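Long-range contacts in leucine aminopeptidase 2 (Saccharomyces cerevisiae, PDB 2XPZ), which is a zinc aminopeptidase of the M1 family that prefers di- and tripeptides and also has weak epoxide hydrolase activity in vitro: residues 26-31 and 54-59; 30-35 and 164-169; 85-90 and 102-107; 237-242 and 287-292. One frame throughout, in Å; residues are numbered along the deposited sequence.

Contact 1 of 4, residues 26-31 and 54-59; sequences KDFAVL and LKKLHE
Leu57 lays its branched end over the backbone of Phe28 and Ala29. Its CD1 sits 3.4 Å from Phe28 O, and its CD2 rests 4.0 Å from Ala29 CB. The small methyl of Ala29 makes a shallow place that the larger leucine fills. CG of Leu57 stands beside its own backbone N (chi1 -57°), which turns both methyls back over the neighbouring strand. At the other end of the pairing, Leu31 CD1 lies across the aliphatic chain of Lys55, 3.9 Å from Lys55 CE.

The face opposite Ala29 carries Phe28, Val30, Leu54 and Lys56. Leu54 is the bump here. Its CD2 fits against Val30, 3.8 Å from Val30 CG2, while its CD1 lies near Phe28 CD1. The Phe28 ring and the extended Lys56 chain run side by side in the same direction. Phe112 and Leu114 of strand 111-120 also touch Leu54 on this face.

The strands 28-40 and 45-56 form an antiparallel beta hairpin in the large sheet of the N-terminal domain. Ala29 and Lys55 are a hydrogen-bonded pair: Ala29 N to Lys55 O and Lys55 N to Ala29 O are both 2.9 Å. Leu57 N also reaches Asp27 O at 2.8 Å. Main-chain bonds thus supply the polar grip, and the side chains between these strands add apolar contact with no salt bridge.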
loop_
_atom_site.group_PDB
_atom_site.type_symbol
_atom_site.label_atom_id
_atom_site.label_comp_id
_atom_site.label_asym_id
_atom_site.label_seq_id
_atom_site.Cartn_x
_atom_site.Cartn_y
_atom_site.Cartn_z
ATOM N N LYS A 26 -24.266 -5.545 11.181
ATOM C CA LYS A 26 -24.716 -6.913 11.388
ATOM C C LYS A 26 -26.224 -7.016 11.267
ATOM O O LYS A 26 -26.758 -8.113 11.117
ATOM C CB LYS A 26 -24.261 -7.442 12.749
ATOM C CG LYS A 26 -22.804 -7.898 12.795
ATOM C CD LYS A 26 -22.533 -9.067 11.841
ATOM C CE LYS A 26 -21.096 -9.561 11.961
ATOM N NZ LYS A 26 -20.826 -10.760 11.119
ATOM N N ASP A 27 -26.898 -5.865 11.331
ATOM C CA ASP A 27 -28.364 -5.787 11.242
ATOM C C ASP A 27 -28.874 -5.514 9.825
ATOM O O ASP A 27 -30.037 -5.759 9.527
ATOM C CB ASP A 27 -28.916 -4.698 12.170
ATOM C CG ASP A 27 -28.730 -5.026 13.639
ATOM O OD1 ASP A 27 -28.275 -6.143 13.950
ATOM O OD2 ASP A 27 -29.043 -4.160 14.484
ATOM N N PHE A 28 -28.014 -4.996 8.955
ATOM C CA PHE A 28 -28.425 -4.695 7.588
ATOM C C PHE A 28 -27.612 -5.439 6.529
ATOM O O PHE A 28 -26.476 -5.862 6.767
ATOM C CB PHE A 28 -28.372 -3.184 7.317
ATOM C CG PHE A 28 -29.340 -2.380 8.136
ATOM C CD1 PHE A 28 -30.593 -2.079 7.648
ATOM C CD2 PHE A 28 -28.988 -1.921 9.390
ATOM C CE1 PHE A 28 -31.485 -1.341 8.402
ATOM C CE2 PHE A 28 -29.865 -1.182 10.147
ATOM C CZ PHE A 28 -31.118 -0.892 9.656
ATOM N N ALA A 29 -28.224 -5.606 5.362
ATOM C CA ALA A 29 -27.534 -6.086 4.180
ATOM C C ALA A 29 -27.500 -4.921 3.226
ATOM O O ALA A 29 -28.510 -4.269 2.989
ATOM C CB ALA A 29 -28.266 -7.246 3.559
ATOM N N VAL A 30 -26.322 -4.634 2.704
ATOM C CA VAL A 30 -26.195 -3.554 1.771
ATOM C C VAL A 30 -26.237 -4.191 0.417
ATOM O O VAL A 30 -25.323 -4.917 0.053
ATOM C CB VAL A 30 -24.871 -2.815 1.943
ATOM C CG1 VAL A 30 -24.767 -1.728 0.919
ATOM C CG2 VAL A 30 -24.776 -2.228 3.330
ATOM N N LEU A 31 -27.305 -3.942 -0.328
ATOM C CA LEU A 31 -27.472 -4.621 -1.600
ATOM C C LEU A 31 -26.818 -3.855 -2.725
ATOM O O LEU A 31 -26.445 -4.431 -3.741
ATOM C CB LEU A 31 -28.946 -4.885 -1.902
ATOM C CG LEU A 31 -29.576 -5.926 -0.983
ATOM C CD1 LEU A 31 -31.057 -5.980 -1.213
ATOM C CD2 LEU A 31 -28.954 -7.276 -1.221
ATOM N N LEU A 54 -30.831 -1.263 1.024
ATOM C CA LEU A 54 -30.614 -2.076 2.217
ATOM C C LEU A 54 -31.715 -3.088 2.441
ATOM O O LEU A 54 -32.863 -2.863 2.071
ATOM C CB LEU A 54 -30.527 -1.187 3.451
ATOM C CG LEU A 54 -29.529 -0.041 3.343
ATOM C CD1 LEU A 54 -29.451 0.698 4.660
ATOM C CD2 LEU A 54 -28.169 -0.574 2.932
ATOM N N LYS A 55 -31.364 -4.198 3.069
ATOM C CA LYS A 55 -32.361 -5.166 3.489
ATOM C C LYS A 55 -32.220 -5.436 4.988
ATOM O O LYS A 55 -31.138 -5.757 5.456
ATOM C CB LYS A 55 -32.245 -6.450 2.662
ATOM C CG LYS A 55 -33.210 -7.561 3.075
ATOM C CD LYS A 55 -33.308 -8.664 2.015
ATOM C CE LYS A 55 -31.986 -8.857 1.271
ATOM N NZ LYS A 55 -31.905 -10.158 0.533
ATOM N N LYS A 56 -33.310 -5.283 5.741
ATOM C CA LYS A 56 -33.299 -5.542 7.184
ATOM C C LYS A 56 -33.086 -7.012 7.473
ATOM O O LYS A 56 -33.797 -7.869 6.940
ATOM C CB LYS A 56 -34.607 -5.113 7.847
ATOM C CG LYS A 56 -34.825 -3.627 7.930
ATOM C CD LYS A 56 -36.147 -3.335 8.596
ATOM C CE LYS A 56 -36.510 -1.882 8.434
ATOM N NZ LYS A 56 -37.672 -1.551 9.300
ATOM N N LEU A 57 -32.111 -7.294 8.333
ATOM C CA LEU A 57 -31.806 -8.659 8.748
ATOM C C LEU A 57 -32.370 -8.939 10.146
ATOM O O LEU A 57 -32.257 -8.116 11.057
ATOM C CB LEU A 57 -30.290 -8.908 8.715
ATOM C CG LEU A 57 -29.536 -8.682 7.398
ATOM C CD1 LEU A 57 -28.030 -8.826 7.592
ATOM C CD2 LEU A 57 -30.027 -9.621 6.305
ATOM N N HIS A 58 -32.993 -10.096 10.308
ATOM C CA HIS A 58 -33.542 -10.472 11.598
ATOM C C HIS A 58 -32.951 -11.822 11.976
ATOM O O HIS A 58 -33.160 -12.817 11.283
ATOM C CB HIS A 58 -35.078 -10.551 11.540
ATOM C CG HIS A 58 -35.742 -9.318 10.996
ATOM N ND1 HIS A 58 -35.846 -8.145 11.715
ATOM C CD2 HIS A 58 -36.365 -9.087 9.815
ATOM C CE1 HIS A 58 -36.486 -7.241 10.996
ATOM N NE2 HIS A 58 -36.812 -7.789 9.838
ATOM N N GLU A 59 -32.190 -11.862 13.059
ATOM C CA GLU A 59 -31.610 -13.125 13.499
ATOM C C GLU A 59 -31.548 -13.182 15.012
ATOM O O GLU A 59 -31.318 -12.164 15.659
ATOM C CB GLU A 59 -30.228 -13.314 12.903
#

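Contact 2 of 4, residues 30-35 and 164-169; sequences VLHTDL and KSTFTA
Thr33 OG1 and Ser165 OG are modelled only 2.4 Å apart, shorter than a normal hydrogen bond, so the detail of this contact is doubtful. Close by, Val30 CG1 presses on Ser165 CB at 3.4 Å, closer than two carbons normally pack. A second side-chain contact is a hydrogen bond between His32 ND1 and Thr166 OG1 at 2.7 Å. It is nearly straight, and the hydroxyl meets the imidazole at its edge, in the ring plane. His32 CG is anti to the backbone N (chi1 179°), which brings ND1 beside the Thr166 hydroxyl. An alanine at His32 would take away the ring and is likely to leave the Thr166 hydroxyl without this partner.

Strands 28-40 and 165-172 run parallel here, the one parallel pairing in the ten-strand sheet of the M1 N-terminal domain. The other pairings are antiparallel. At Leu31 and His32 the first strand also forms a classic beta bulge opposite Gln53 of strand 45-56. A water bridges Leu31 O and Thr166 N, weakly at the latter.

The main-chain ladder is uneven. Leu35 N bonds to Thr168 O at 3.0 Å, and Thr33 N bonds to Thr166 O at 3.2 Å. The bond from Thr168 N to Thr33 O is weak. On the face shared with Leu35, Thr33 CB sits over the Phe167 ring in a CH-pi contact, 3.9 Å from the ring centroid. Leu35 CD1 adds an oblique contact to Phe167 CE2 at 3.7 Å.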
loop_
_atom_site.group_PDB
_atom_site.type_symbol
_atom_site.label_atom_id
_atom_site.label_comp_id
_atom_site.label_asym_id
_atom_site.label_seq_id
_atom_site.Cartn_x
_atom_site.Cartn_y
_atom_site.Cartn_z
ATOM N N VAL A 30 -26.322 -4.634 2.704
ATOM C CA VAL A 30 -26.195 -3.554 1.771
ATOM C C VAL A 30 -26.237 -4.191 0.417
ATOM O O VAL A 30 -25.323 -4.917 0.053
ATOM C CB VAL A 30 -24.871 -2.815 1.943
ATOM C CG1 VAL A 30 -24.767 -1.728 0.919
ATOM C CG2 VAL A 30 -24.776 -2.228 3.330
ATOM N N LEU A 31 -27.305 -3.942 -0.328
ATOM C CA LEU A 31 -27.472 -4.621 -1.600
ATOM C C LEU A 31 -26.818 -3.855 -2.725
ATOM O O LEU A 31 -26.445 -4.431 -3.741
ATOM C CB LEU A 31 -28.946 -4.885 -1.902
ATOM C CG LEU A 31 -29.576 -5.926 -0.983
ATOM C CD1 LEU A 31 -31.057 -5.980 -1.213
ATOM C CD2 LEU A 31 -28.954 -7.276 -1.221
ATOM N N HIS A 32 -26.660 -2.555 -2.543
ATOM C CA HIS A 32 -26.073 -1.732 -3.590
ATOM C C HIS A 32 -25.926 -0.320 -3.103
ATOM O O HIS A 32 -26.794 0.194 -2.411
ATOM C CB HIS A 32 -26.946 -1.745 -4.844
ATOM C CG HIS A 32 -26.410 -0.901 -5.960
ATOM N ND1 HIS A 32 -25.396 -1.331 -6.787
ATOM C CD2 HIS A 32 -26.746 0.336 -6.379
ATOM C CE1 HIS A 32 -25.134 -0.388 -7.674
ATOM N NE2 HIS A 32 -25.933 0.633 -7.454
ATOM N N THR A 33 -24.814 0.302 -3.467
ATOM C CA THR A 33 -24.526 1.658 -3.033
ATOM C C THR A 33 -24.346 2.531 -4.266
ATOM O O THR A 33 -23.847 2.069 -5.296
ATOM C CB THR A 33 -23.270 1.717 -2.146
ATOM O OG1 THR A 33 -23.295 0.650 -1.190
ATOM C CG2 THR A 33 -23.187 3.050 -1.417
ATOM N N ASP A 34 -24.780 3.783 -4.166
ATOM C CA ASP A 34 -24.687 4.728 -5.275
ATOM C C ASP A 34 -24.195 6.078 -4.763
ATOM O O ASP A 34 -24.727 6.612 -3.794
ATOM C CB ASP A 34 -26.043 4.883 -5.981
ATOM C CG ASP A 34 -25.965 5.762 -7.224
ATOM O OD1 ASP A 34 -25.436 5.297 -8.250
ATOM O OD2 ASP A 34 -26.438 6.920 -7.189
ATOM N N LEU A 35 -23.163 6.612 -5.408
ATOM C CA LEU A 35 -22.590 7.896 -5.026
ATOM C C LEU A 35 -22.864 8.955 -6.106
ATOM O O LEU A 35 -22.480 8.780 -7.259
ATOM C CB LEU A 35 -21.083 7.749 -4.789
ATOM C CG LEU A 35 -20.598 6.871 -3.627
ATOM C CD1 LEU A 35 -19.140 6.488 -3.839
ATOM C CD2 LEU A 35 -20.794 7.554 -2.275
ATOM N N LYS A 164 -19.462 -5.455 2.004
ATOM C CA LYS A 164 -19.072 -5.195 0.632
ATOM C C LYS A 164 -20.324 -4.996 -0.217
ATOM O O LYS A 164 -21.286 -5.738 -0.069
ATOM C CB LYS A 164 -18.211 -6.342 0.108
ATOM C CG LYS A 164 -16.856 -6.444 0.804
ATOM C CD LYS A 164 -15.841 -7.201 -0.033
ATOM C CE LYS A 164 -15.905 -8.684 0.222
ATOM N NZ LYS A 164 -14.769 -9.371 -0.433
ATOM N N SER A 165 -20.330 -3.976 -1.074
ATOM C CA SER A 165 -21.479 -3.729 -1.951
ATOM C C SER A 165 -21.096 -3.247 -3.350
ATOM O O SER A 165 -20.117 -2.514 -3.523
ATOM C CB SER A 165 -22.474 -2.760 -1.298
ATOM O OG SER A 165 -22.428 -1.462 -1.857
ATOM N N THR A 166 -21.859 -3.669 -4.355
ATOM C CA THR A 166 -21.598 -3.176 -5.689
ATOM C C THR A 166 -21.729 -1.664 -5.623
ATOM O O THR A 166 -22.226 -1.120 -4.645
ATOM C CB THR A 166 -22.518 -3.813 -6.743
ATOM O OG1 THR A 166 -23.880 -3.482 -6.473
ATOM C CG2 THR A 166 -22.380 -5.304 -6.703
ATOM N N PHE A 167 -21.246 -0.978 -6.641
ATOM C CA PHE A 167 -21.261 0.477 -6.616
ATOM C C PHE A 167 -21.569 1.035 -7.979
ATOM O O PHE A 167 -21.327 0.423 -9.000
ATOM C CB PHE A 167 -19.901 1.034 -6.207
ATOM C CG PHE A 167 -19.782 1.356 -4.763
ATOM C CD1 PHE A 167 -19.357 0.398 -3.874
ATOM C CD2 PHE A 167 -20.045 2.623 -4.299
ATOM C CE1 PHE A 167 -19.216 0.696 -2.553
ATOM C CE2 PHE A 167 -19.906 2.921 -2.972
ATOM C CZ PHE A 167 -19.489 1.959 -2.103
ATOM N N THR A 168 -22.054 2.251 -7.979
ATOM C CA THR A 168 -22.333 2.933 -9.208
ATOM C C THR A 168 -22.061 4.376 -8.782
ATOM O O THR A 168 -22.351 4.745 -7.656
ATOM C CB THR A 168 -23.771 2.506 -9.746
ATOM O OG1 THR A 168 -24.013 3.021 -11.056
ATOM C CG2 THR A 168 -24.882 2.890 -8.821
ATOM N N ALA A 169 -21.383 5.165 -9.605
ATOM C CA ALA A 169 -20.969 6.485 -9.132
ATOM C C ALA A 169 -21.021 7.539 -10.221
ATOM O O ALA A 169 -20.466 7.344 -11.304
ATOM C CB ALA A 169 -19.569 6.432 -8.544
HETATM O O HOH W 1 -23.951 -6.140 -3.223
#

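Contact 3 of 4, residues 85-90 and 102-107; sequences KADFQI and VINNAS
Asn104 N and Asp87 O make the shortest hydrogen bond between residues 85-90 and 102-107, at 2.8 Å. The angle at the hydrogen is 166°. Gln89 and Val102 follow as an antiparallel hydrogen-bonded pair. Gln89 N reaches Val102 O, and Val102 N reaches Gln89 O, both at 3.0 Å. The two strands, 84-90 and 99-103, form a beta hairpin in the large sheet of the N-terminal domain. Asp87 and Asn104 extend the main-chain pairing into the loop beyond strand 99-103.

Next to that bond the side chains of Asp87 and Asn104 run side by side. Their carboxylate and amide planes are only 14° apart. The gap from Asp87 OD2 to Asn104 ND2 is 3.7 Å, too long to count as a hydrogen bond. Asn104 CG is anti to its own nitrogen (chi1 -174°), which brings the amide alongside the carboxylate.

Phe88 and Ile103 are the non-hydrogen-bonded pair, with CA atoms 4.4 Å apart. Their apolar contact runs through the stem of the phenylalanine, because the ring itself packs on Val79 and Leu101. Ile103 packs on Leu67 and Leu69 of strand 67-71 and on Leu114 and Ile116 of strand 111-120. Strand 67-71 is next to the hairpin in the sheet; strand 111-120 is not, since strand 74-81 lies between. Val102 and Gln89 stand on the other face, where Val102 also touches His68. Across the hairpin, Phe88 CB lies 4.2 Å from Ile103 CG1.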
loop_
_atom_site.group_PDB
_atom_site.type_symbol
_atom_site.label_atom_id
_atom_site.label_comp_id
_atom_site.label_asym_id
_atom_site.label_seq_id
_atom_site.Cartn_x
_atom_site.Cartn_y
_atom_site.Cartn_z
ATOM N N LYS A 85 -38.741 12.044 3.762
ATOM C CA LYS A 85 -37.870 12.584 4.795
ATOM C C LYS A 85 -37.836 11.621 5.972
ATOM O O LYS A 85 -38.856 11.050 6.342
ATOM C CB LYS A 85 -38.365 13.961 5.239
ATOM C CG LYS A 85 -37.297 14.854 5.828
ATOM C CD LYS A 85 -37.809 16.271 6.015
ATOM C CE LYS A 85 -38.290 16.516 7.439
ATOM N NZ LYS A 85 -37.174 16.747 8.406
ATOM N N ALA A 86 -36.655 11.416 6.540
ATOM C CA ALA A 86 -36.499 10.512 7.670
ATOM C C ALA A 86 -35.729 11.225 8.766
ATOM O O ALA A 86 -34.869 12.050 8.488
ATOM C CB ALA A 86 -35.784 9.248 7.249
ATOM N N ASP A 87 -36.044 10.913 10.015
ATOM C CA ASP A 87 -35.525 11.668 11.148
ATOM C C ASP A 87 -34.170 11.131 11.590
ATOM O O ASP A 87 -34.041 9.947 11.903
ATOM C CB ASP A 87 -36.529 11.616 12.301
ATOM C CG ASP A 87 -37.982 11.622 11.811
ATOM O OD1 ASP A 87 -38.378 12.565 11.089
ATOM O OD2 ASP A 87 -38.727 10.674 12.147
ATOM N N PHE A 88 -33.164 12.004 11.607
ATOM C CA PHE A 88 -31.808 11.605 11.985
ATOM C C PHE A 88 -31.130 12.567 12.949
ATOM O O PHE A 88 -31.451 13.753 13.003
ATOM C CB PHE A 88 -30.922 11.451 10.745
ATOM C CG PHE A 88 -30.390 12.744 10.223
ATOM C CD1 PHE A 88 -29.309 13.354 10.833
ATOM C CD2 PHE A 88 -30.960 13.346 9.118
ATOM C CE1 PHE A 88 -28.816 14.542 10.365
ATOM C CE2 PHE A 88 -30.463 14.531 8.635
ATOM C CZ PHE A 88 -29.391 15.130 9.263
ATOM N N GLN A 89 -30.159 12.042 13.685
ATOM C CA GLN A 89 -29.348 12.835 14.594
ATOM C C GLN A 89 -27.919 12.300 14.596
ATOM O O GLN A 89 -27.687 11.107 14.421
ATOM C CB GLN A 89 -29.920 12.770 16.010
ATOM C CG GLN A 89 -30.283 11.349 16.459
ATOM C CD GLN A 89 -30.945 11.313 17.833
ATOM O OE1 GLN A 89 -31.630 12.260 18.221
ATOM N NE2 GLN A 89 -30.742 10.219 18.574
ATOM N N ILE A 90 -26.960 13.188 14.810
ATOM C CA ILE A 90 -25.565 12.801 14.813
ATOM C C ILE A 90 -25.006 12.859 16.225
ATOM O O ILE A 90 -25.027 13.910 16.861
ATOM C CB ILE A 90 -24.743 13.742 13.931
ATOM C CG1 ILE A 90 -25.446 13.958 12.587
ATOM C CG2 ILE A 90 -23.341 13.209 13.757
ATOM C CD1 ILE A 90 -25.103 12.947 11.529
ATOM N N VAL A 102 -27.222 8.267 13.421
ATOM C CA VAL A 102 -28.407 7.477 13.757
ATOM C C VAL A 102 -29.619 7.946 12.966
ATOM O O VAL A 102 -29.988 9.115 12.997
ATOM C CB VAL A 102 -28.724 7.510 15.265
ATOM C CG1 VAL A 102 -29.820 6.509 15.596
ATOM C CG2 VAL A 102 -27.493 7.201 16.066
ATOM N N ILE A 103 -30.234 7.009 12.258
ATOM C CA ILE A 103 -31.324 7.308 11.349
ATOM C C ILE A 103 -32.550 6.489 11.721
ATOM O O ILE A 103 -32.450 5.270 11.854
ATOM C CB ILE A 103 -30.935 6.961 9.890
ATOM C CG1 ILE A 103 -29.601 7.615 9.505
ATOM C CG2 ILE A 103 -32.038 7.378 8.939
ATOM C CD1 ILE A 103 -29.139 7.313 8.079
ATOM N N ASN A 104 -33.702 7.152 11.872
ATOM C CA ASN A 104 -34.968 6.461 12.169
ATOM C C ASN A 104 -35.565 5.660 11.015
ATOM O O ASN A 104 -36.101 6.206 10.055
ATOM C CB ASN A 104 -36.027 7.403 12.726
ATOM C CG ASN A 104 -37.273 6.662 13.163
ATOM O OD1 ASN A 104 -37.212 5.788 14.028
ATOM N ND2 ASN A 104 -38.407 6.992 12.558
ATOM N N ASN A 105 -35.500 4.347 11.174
ATOM C CA ASN A 105 -35.773 3.379 10.137
ATOM C C ASN A 105 -37.104 2.718 10.413
ATOM O O ASN A 105 -37.602 1.934 9.614
ATOM C CB ASN A 105 -34.662 2.327 10.188
ATOM C CG ASN A 105 -34.828 1.248 9.158
ATOM O OD1 ASN A 105 -34.493 0.087 9.394
ATOM N ND2 ASN A 105 -35.345 1.622 8.003
ATOM N N ALA A 106 -37.674 3.040 11.568
ATOM C CA ALA A 106 -38.879 2.371 12.043
ATOM C C ALA A 106 -39.948 2.298 10.965
ATOM O O ALA A 106 -40.631 1.285 10.828
ATOM C CB ALA A 106 -39.424 3.074 13.271
ATOM N N SER A 107 -40.060 3.364 10.183
ATOM C CA SER A 107 -41.195 3.571 9.288
ATOM C C SER A 107 -41.309 2.605 8.099
ATOM O O SER A 107 -42.407 2.258 7.672
ATOM C CB SER A 107 -41.140 5.000 8.760
ATOM O OG SER A 107 -39.827 5.308 8.311
#

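Contact 4 of 4, residues 237-242 and 287-292; sequences WEFEND and TLIAHD
Glu238 reaches from its helix to the backbone amides of Ala290 and His291. His291 N bonds to Glu238 OE1 at 3.1 Å, on the syn side and 29° out of the carboxylate plane. Glu238 OE2 takes two weak bonds, from His291 N and Ala290 N, both at 3.3 Å. His291 N is thus shared between the two oxygens. A water is also modelled between Glu238 OE2 and Leu288 O, but it sits so close to both that the link is doubtful. The bend at chi2 (66°) folds the carboxylate onto these amides. A leucine at Glu238 would remove both oxygens and would probably leave the Ala290 and His291 amides without their carboxylate acceptor.

Ile289 CD1 packs against the stem of this glutamate, 3.8 Å from Glu238 CB. Phe239 CZ touches the same methyl at 4.0 Å. Trp237 CZ3 also approaches His291 O at 3.3 Å.

Arg293 bonds to Trp237 O and makes a cation-pi contact with the indole. Ile299, from the helix that carries the HExxH zinc motif, packs on both Phe239 and Leu288. A buried carboxylate here joins helix 232-240 to the loop leading into the zinc-binding helix of the M1 metallopeptidase domain.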
loop_
_atom_site.group_PDB
_atom_site.type_symbol
_atom_site.label_atom_id
_atom_site.label_comp_id
_atom_site.label_asym_id
_atom_site.label_seq_id
_atom_site.Cartn_x
_atom_site.Cartn_y
_atom_site.Cartn_z
ATOM N N TRP A 237 5.064 3.812 -21.490
ATOM C CA TRP A 237 6.204 2.982 -21.846
ATOM C C TRP A 237 6.600 2.107 -20.643
ATOM O O TRP A 237 6.977 0.946 -20.785
ATOM C CB TRP A 237 7.370 3.844 -22.362
ATOM C CG TRP A 237 8.517 3.026 -22.883
ATOM C CD1 TRP A 237 8.676 2.548 -24.152
ATOM C CD2 TRP A 237 9.655 2.573 -22.139
ATOM N NE1 TRP A 237 9.841 1.821 -24.243
ATOM C CE2 TRP A 237 10.462 1.824 -23.020
ATOM C CE3 TRP A 237 10.067 2.721 -20.811
ATOM C CZ2 TRP A 237 11.662 1.232 -22.619
ATOM C CZ3 TRP A 237 11.251 2.131 -20.415
ATOM C CH2 TRP A 237 12.038 1.396 -21.315
ATOM N N GLU A 238 6.475 2.665 -19.451
ATOM C CA GLU A 238 6.897 1.970 -18.256
ATOM C C GLU A 238 6.074 0.706 -18.046
ATOM O O GLU A 238 6.604 -0.372 -17.813
ATOM C CB GLU A 238 6.743 2.898 -17.059
ATOM C CG GLU A 238 7.724 2.609 -15.961
ATOM C CD GLU A 238 9.153 2.889 -16.377
ATOM O OE1 GLU A 238 9.372 3.771 -17.234
ATOM O OE2 GLU A 238 10.056 2.224 -15.837
ATOM N N PHE A 239 4.766 0.849 -18.142
ATOM C CA PHE A 239 3.850 -0.217 -17.794
ATOM C C PHE A 239 3.534 -1.144 -18.953
ATOM O O PHE A 239 3.210 -2.301 -18.742
ATOM C CB PHE A 239 2.555 0.393 -17.284
ATOM C CG PHE A 239 2.730 1.265 -16.085
ATOM C CD1 PHE A 239 3.427 0.813 -14.988
ATOM C CD2 PHE A 239 2.166 2.523 -16.036
ATOM C CE1 PHE A 239 3.576 1.603 -13.868
ATOM C CE2 PHE A 239 2.317 3.312 -14.917
ATOM C CZ PHE A 239 3.029 2.848 -13.838
ATOM N N GLU A 240 3.639 -0.640 -20.178
ATOM C CA GLU A 240 3.043 -1.309 -21.337
ATOM C C GLU A 240 3.662 -2.640 -21.738
ATOM O O GLU A 240 3.056 -3.405 -22.484
ATOM C CB GLU A 240 2.976 -0.369 -22.560
ATOM C CG GLU A 240 4.320 -0.074 -23.232
ATOM C CD GLU A 240 4.203 0.776 -24.500
ATOM O OE1 GLU A 240 3.275 1.601 -24.592
ATOM O OE2 GLU A 240 5.049 0.627 -25.406
ATOM N N ASN A 241 4.859 -2.927 -21.260
ATOM C CA ASN A 241 5.530 -4.157 -21.657
ATOM C C ASN A 241 5.202 -5.330 -20.734
ATOM O O ASN A 241 5.191 -6.482 -21.166
ATOM C CB ASN A 241 7.044 -3.939 -21.712
ATOM C CG ASN A 241 7.787 -5.104 -22.357
ATOM O OD1 ASN A 241 7.613 -5.393 -23.545
ATOM N ND2 ASN A 241 8.639 -5.765 -21.576
ATOM N N ASP A 242 4.918 -5.025 -19.471
ATOM C CA ASP A 242 4.827 -6.040 -18.427
ATOM C C ASP A 242 3.436 -6.208 -17.820
ATOM O O ASP A 242 3.114 -7.266 -17.284
ATOM C CB ASP A 242 5.821 -5.722 -17.304
ATOM C CG ASP A 242 7.251 -6.080 -17.661
ATOM O OD1 ASP A 242 7.558 -7.281 -17.796
ATOM O OD2 ASP A 242 8.077 -5.158 -17.782
ATOM N N THR A 287 7.355 7.613 -8.744
ATOM C CA THR A 287 8.697 7.066 -8.549
ATOM C C THR A 287 8.735 5.639 -9.070
ATOM O O THR A 287 9.748 4.943 -8.957
ATOM C CB THR A 287 9.161 7.102 -7.072
ATOM O OG1 THR A 287 8.459 6.117 -6.302
ATOM C CG2 THR A 287 8.958 8.487 -6.467
ATOM N N LEU A 288 7.682 5.231 -9.673
ATOM C CA LEU A 288 7.645 3.949 -10.363
ATOM C C LEU A 288 8.172 4.133 -11.753
ATOM O O LEU A 288 8.634 3.198 -12.397
ATOM C CB LEU A 288 6.225 3.377 -10.417
ATOM C CG LEU A 288 5.525 2.815 -9.175
ATOM C CD1 LEU A 288 4.499 1.765 -9.601
ATOM C CD2 LEU A 288 6.520 2.227 -8.167
ATOM N N ILE A 289 8.088 5.362 -12.228
ATOM C CA ILE A 289 8.579 5.676 -13.563
ATOM C C ILE A 289 10.103 5.845 -13.573
ATOM O O ILE A 289 10.609 6.892 -13.192
ATOM C CB ILE A 289 7.984 6.991 -14.095
ATOM C CG1 ILE A 289 6.462 6.934 -13.991
ATOM C CG2 ILE A 289 8.418 7.147 -15.545
ATOM C CD1 ILE A 289 5.842 5.641 -14.521
ATOM N N ALA A 290 10.840 4.813 -13.976
ATOM C CA ALA A 290 12.328 4.835 -13.961
ATOM C C ALA A 290 12.899 5.032 -15.359
ATOM O O ALA A 290 14.047 5.447 -15.525
ATOM C CB ALA A 290 12.872 3.566 -13.389
ATOM N N HIS A 291 12.169 4.734 -16.327
ATOM C CA HIS A 291 12.576 4.899 -17.720
ATOM C C HIS A 291 13.388 3.694 -18.211
ATOM O O HIS A 291 13.926 3.700 -19.318
ATOM C CB HIS A 291 13.296 6.244 -17.944
ATOM C CG HIS A 291 12.408 7.438 -17.724
ATOM N ND1 HIS A 291 12.550 8.287 -16.648
ATOM C CD2 HIS A 291 11.348 7.894 -18.429
ATOM C CE1 HIS A 291 11.620 9.226 -16.706
ATOM N NE2 HIS A 291 10.876 9.010 -17.773
ATOM N N ASP A 292 13.443 2.652 -17.383
ATOM C CA ASP A 292 14.081 1.397 -17.762
ATOM C C ASP A 292 13.278 0.176 -17.323
ATOM O O ASP A 292 13.667 -0.954 -17.597
ATOM C CB ASP A 292 15.534 1.330 -17.256
ATOM C CG ASP A 292 15.638 1.317 -15.745
ATOM O OD1 ASP A 292 14.602 1.127 -15.085
ATOM O OD2 ASP A 292 16.764 1.488 -15.217
HETATM O O HOH W 2 9.872 1.371 -13.512
#

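Contacts 1 and 2 share Val30 and Leu31, and their centres are about 14 Å apart. They are the pairings of strand 28-40 with its two neighbours in the N-terminal sheet. Contact 3 belongs to the same sheet. It touches contact 1 through Asn105, whose OD1 packs 3.5 Å from Phe28 CE1. Contacts 2 and 3 do not touch; their nearest atoms are about 12 Å apart. Contact 4 stands apart in the peptidase domain, its centre about 34 Å from that of contact 2. It lies close to the catalytic centre: the Leu288 side chain is about 6 Å from that of Glu302 and about 12 Å from the zinc ion. In contact 2, the Leu35 side chain is about 8 Å from that of substrate-binding Leu146.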